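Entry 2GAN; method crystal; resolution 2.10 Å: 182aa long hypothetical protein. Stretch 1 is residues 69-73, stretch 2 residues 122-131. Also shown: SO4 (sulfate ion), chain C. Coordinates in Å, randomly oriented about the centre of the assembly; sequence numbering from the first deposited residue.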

# COMPACT_ATOMS: atom_id res chain seq x y z
N LEU A 69 -24.01 4.73 -8.94
CA LEU A 69 -23.08 5.36 -8.02
C LEU A 69 -23.71 5.43 -6.63
O LEU A 69 -24.81 5.94 -6.46
CB LEU A 69 -22.73 6.79 -8.48
CG LEU A 69 -21.94 7.61 -7.45
CD1 LEU A 69 -20.60 6.93 -7.18
CD2 LEU A 69 -21.72 9.03 -7.95
N TYR A 70 -22.99 4.92 -5.64
CA TYR A 70 -23.49 4.93 -4.29
C TYR A 70 -22.54 5.74 -3.42
O TYR A 70 -21.34 5.79 -3.68
CB TYR A 70 -23.63 3.50 -3.77
CG TYR A 70 -24.73 2.73 -4.45
CD1 TYR A 70 -26.06 2.88 -4.06
CD2 TYR A 70 -24.45 1.85 -5.50
CE1 TYR A 70 -27.09 2.18 -4.70
CE2 TYR A 70 -25.47 1.15 -6.14
CZ TYR A 70 -26.79 1.32 -5.74
OH TYR A 70 -27.79 0.62 -6.38
N THR A 71 -23.09 6.40 -2.41
CA THR A 71 -22.25 7.20 -1.53
C THR A 71 -22.73 7.01 -0.12
O THR A 71 -23.89 6.67 0.12
CB THR A 71 -22.37 8.71 -1.81
OG1 THR A 71 -23.71 9.13 -1.51
CG2 THR A 71 -22.04 9.03 -3.25
N TYR A 72 -21.83 7.23 0.83
CA TYR A 72 -22.22 7.16 2.22
C TYR A 72 -22.26 8.62 2.59
O TYR A 72 -21.28 9.35 2.40
CB TYR A 72 -21.19 6.40 3.06
CG TYR A 72 -21.69 6.12 4.47
CD1 TYR A 72 -21.55 7.06 5.48
CD2 TYR A 72 -22.32 4.91 4.77
CE1 TYR A 72 -22.03 6.81 6.77
CE2 TYR A 72 -22.81 4.64 6.05
CZ TYR A 72 -22.66 5.60 7.05
OH TYR A 72 -23.14 5.34 8.31
N GLN A 73 -23.40 9.08 3.07
CA GLN A 73 -23.54 10.47 3.44
C GLN A 73 -23.89 10.61 4.91
O GLN A 73 -24.56 9.76 5.50
CB GLN A 73 -24.62 11.15 2.60
CG GLN A 73 -24.34 11.15 1.10
CD GLN A 73 -25.33 11.99 0.30
OE1 GLN A 73 -25.38 11.92 -0.94
NE2 GLN A 73 -26.13 12.80 1.00
S SO4 C . -13.90 0.38 7.34
O1 SO4 C . -13.53 0.86 8.68
O2 SO4 C . -12.87 -0.55 6.86
O3 SO4 C . -13.99 1.54 6.42
O4 SO4 C . -15.20 -0.30 7.37
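Stretch 2 (122-131) GIGSTLLEFA

A helix packed on a strand brings side chains spaced three and four residues apart against the alternate side chains of the strand, and their rotamers decide which atoms meet. The pairing of strand 69-73 with the helix of residues 123-131 is a compact example. The helix runs nearly antiparallel to the strand, with an angle of 153° between their N-to-C directions and a closest axial approach of 9.2 Å. Because the chain directions oppose, the start of the helix lies by Y72 and its later turn by Y70. The register is set at Y72 and L127, whose CA atoms are 7.2 Å apart.

Strand alternation selects Y70 and Y72 as the residues whose CA-to-CB bonds point toward the helix, while that of T71 points away. On the helix, I123, T126, L127 and F130 follow the familiar three- and four-residue spacing that brings side chains onto one face. The two tyrosines adopt different chi1 wells, m for Y70 and t for Y72, with chi2 values near -81° and -85°. As a result the Y70 ring runs back toward the N-terminal end of the strand and the Y72 ring on toward its C-terminal end, so the two diverge, Y70 meeting F130 and Y72 meeting I123 and T126. The strand between them is left open to CD2 of L127, which comes within 4.2 Å of T71 C.

Y72 makes the most extensive contact. I123, in the mt conformation, brings its CG2 to 3.6 Å from CG of Y72, and its CG1 lies over one face of the tyrosine ring. T126 reaches the edge of the same ring, its CG2 4.2 Å from CE2 of Y72. With chi1 at m, T126 can place its methyl there while its OG1 donates a hydrogen bond to G122 O at 3.0 Å; the same carbonyl accepts T126 N at 3.2 Å. L127, also mt, lays its CD2 against the strand, 4.1 Å from Y72 N and 4.2 Å from Y72 CB.

At the other end F130, with chi1 at t and chi2 near -84°, turns an edge toward the face of Y70. The ring centroids are 4.7 Å apart and the planes meet at 61°; the nearest atoms, CE1 of Y70 and CE1 of F130, are 3.3 Å apart. No hydrogen bond crosses between the stretches; the 329 Å² they bury together comes with van der Waals contact, mostly of side chains but also of L127 against the strand backbone.

Away from the strand, the helix start binds a sulfate, probably from the crystallisation liquor. G124 N donates to sulfate O3 at 2.8 Å, and S125, with chi1 at m, donates to sulfate O4 through its N at 2.9 Å and its OG at 2.8 Å. A CB on G124 would clash with sulfate O3, whereas the backbone angles of G122, at the N-cap, by themselves call for glycine.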

# COMPACT_ATOMS: atom_id res chain seq x y z
N GLY A 122 -16.26 1.78 9.91
CA GLY A 122 -17.20 0.82 9.36
C GLY A 122 -17.84 1.27 8.07
O GLY A 122 -18.68 0.56 7.52
N ILE A 123 -17.46 2.44 7.56
CA ILE A 123 -18.04 2.95 6.32
C ILE A 123 -17.65 2.12 5.10
O ILE A 123 -18.50 1.79 4.27
CB ILE A 123 -17.65 4.43 6.08
CG1 ILE A 123 -18.14 5.31 7.23
CG2 ILE A 123 -18.30 4.94 4.79
CD1 ILE A 123 -17.62 6.72 7.18
N GLY A 124 -16.37 1.80 4.98
CA GLY A 124 -15.92 1.00 3.86
C GLY A 124 -16.61 -0.35 3.80
O GLY A 124 -17.06 -0.79 2.73
N SER A 125 -16.71 -1.01 4.95
CA SER A 125 -17.35 -2.32 5.02
C SER A 125 -18.80 -2.26 4.55
O SER A 125 -19.25 -3.13 3.81
CB SER A 125 -17.31 -2.87 6.45
OG SER A 125 -15.97 -2.99 6.91
N THR A 126 -19.51 -1.22 4.99
CA THR A 126 -20.92 -1.02 4.65
C THR A 126 -21.08 -0.79 3.16
O THR A 126 -21.98 -1.36 2.52
CB THR A 126 -21.50 0.20 5.40
OG1 THR A 126 -21.57 -0.09 6.80
CG2 THR A 126 -22.88 0.56 4.88
N LEU A 127 -20.23 0.05 2.60
CA LEU A 127 -20.30 0.33 1.18
C LEU A 127 -20.02 -0.95 0.39
O LEU A 127 -20.86 -1.40 -0.39
CB LEU A 127 -19.31 1.43 0.80
CG LEU A 127 -19.75 2.86 1.17
CD1 LEU A 127 -18.65 3.85 0.83
CD2 LEU A 127 -21.03 3.20 0.40
N LEU A 128 -18.85 -1.55 0.61
CA LEU A 128 -18.46 -2.77 -0.10
C LEU A 128 -19.54 -3.85 -0.01
O LEU A 128 -19.95 -4.42 -1.03
CB LEU A 128 -17.13 -3.30 0.42
CG LEU A 128 -16.41 -4.39 -0.39
CD1 LEU A 128 -16.23 -3.94 -1.84
CD2 LEU A 128 -15.06 -4.68 0.24
N GLU A 129 -20.00 -4.14 1.20
CA GLU A 129 -21.05 -5.14 1.40
C GLU A 129 -22.27 -4.80 0.56
O GLU A 129 -22.84 -5.65 -0.11
CB GLU A 129 -21.45 -5.22 2.88
CG GLU A 129 -22.71 -6.05 3.12
CD GLU A 129 -23.13 -6.07 4.58
OE1 GLU A 129 -23.33 -4.97 5.17
OE2 GLU A 129 -23.27 -7.18 5.14
N PHE A 130 -22.68 -3.54 0.59
CA PHE A 130 -23.83 -3.12 -0.19
C PHE A 130 -23.58 -3.37 -1.68
O PHE A 130 -24.44 -3.91 -2.37
CB PHE A 130 -24.12 -1.64 0.05
CG PHE A 130 -25.35 -1.14 -0.65
CD1 PHE A 130 -25.29 -0.72 -1.98
CD2 PHE A 130 -26.57 -1.08 0.01
CE1 PHE A 130 -26.43 -0.26 -2.63
CE2 PHE A 130 -27.72 -0.62 -0.63
CZ PHE A 130 -27.64 -0.21 -1.96
N ALA A 131 -22.40 -2.99 -2.16
CA ALA A 131 -22.02 -3.15 -3.56
C ALA A 131 -21.98 -4.60 -4.01
O ALA A 131 -22.46 -4.94 -5.09
CB ALA A 131 -20.67 -2.49 -3.81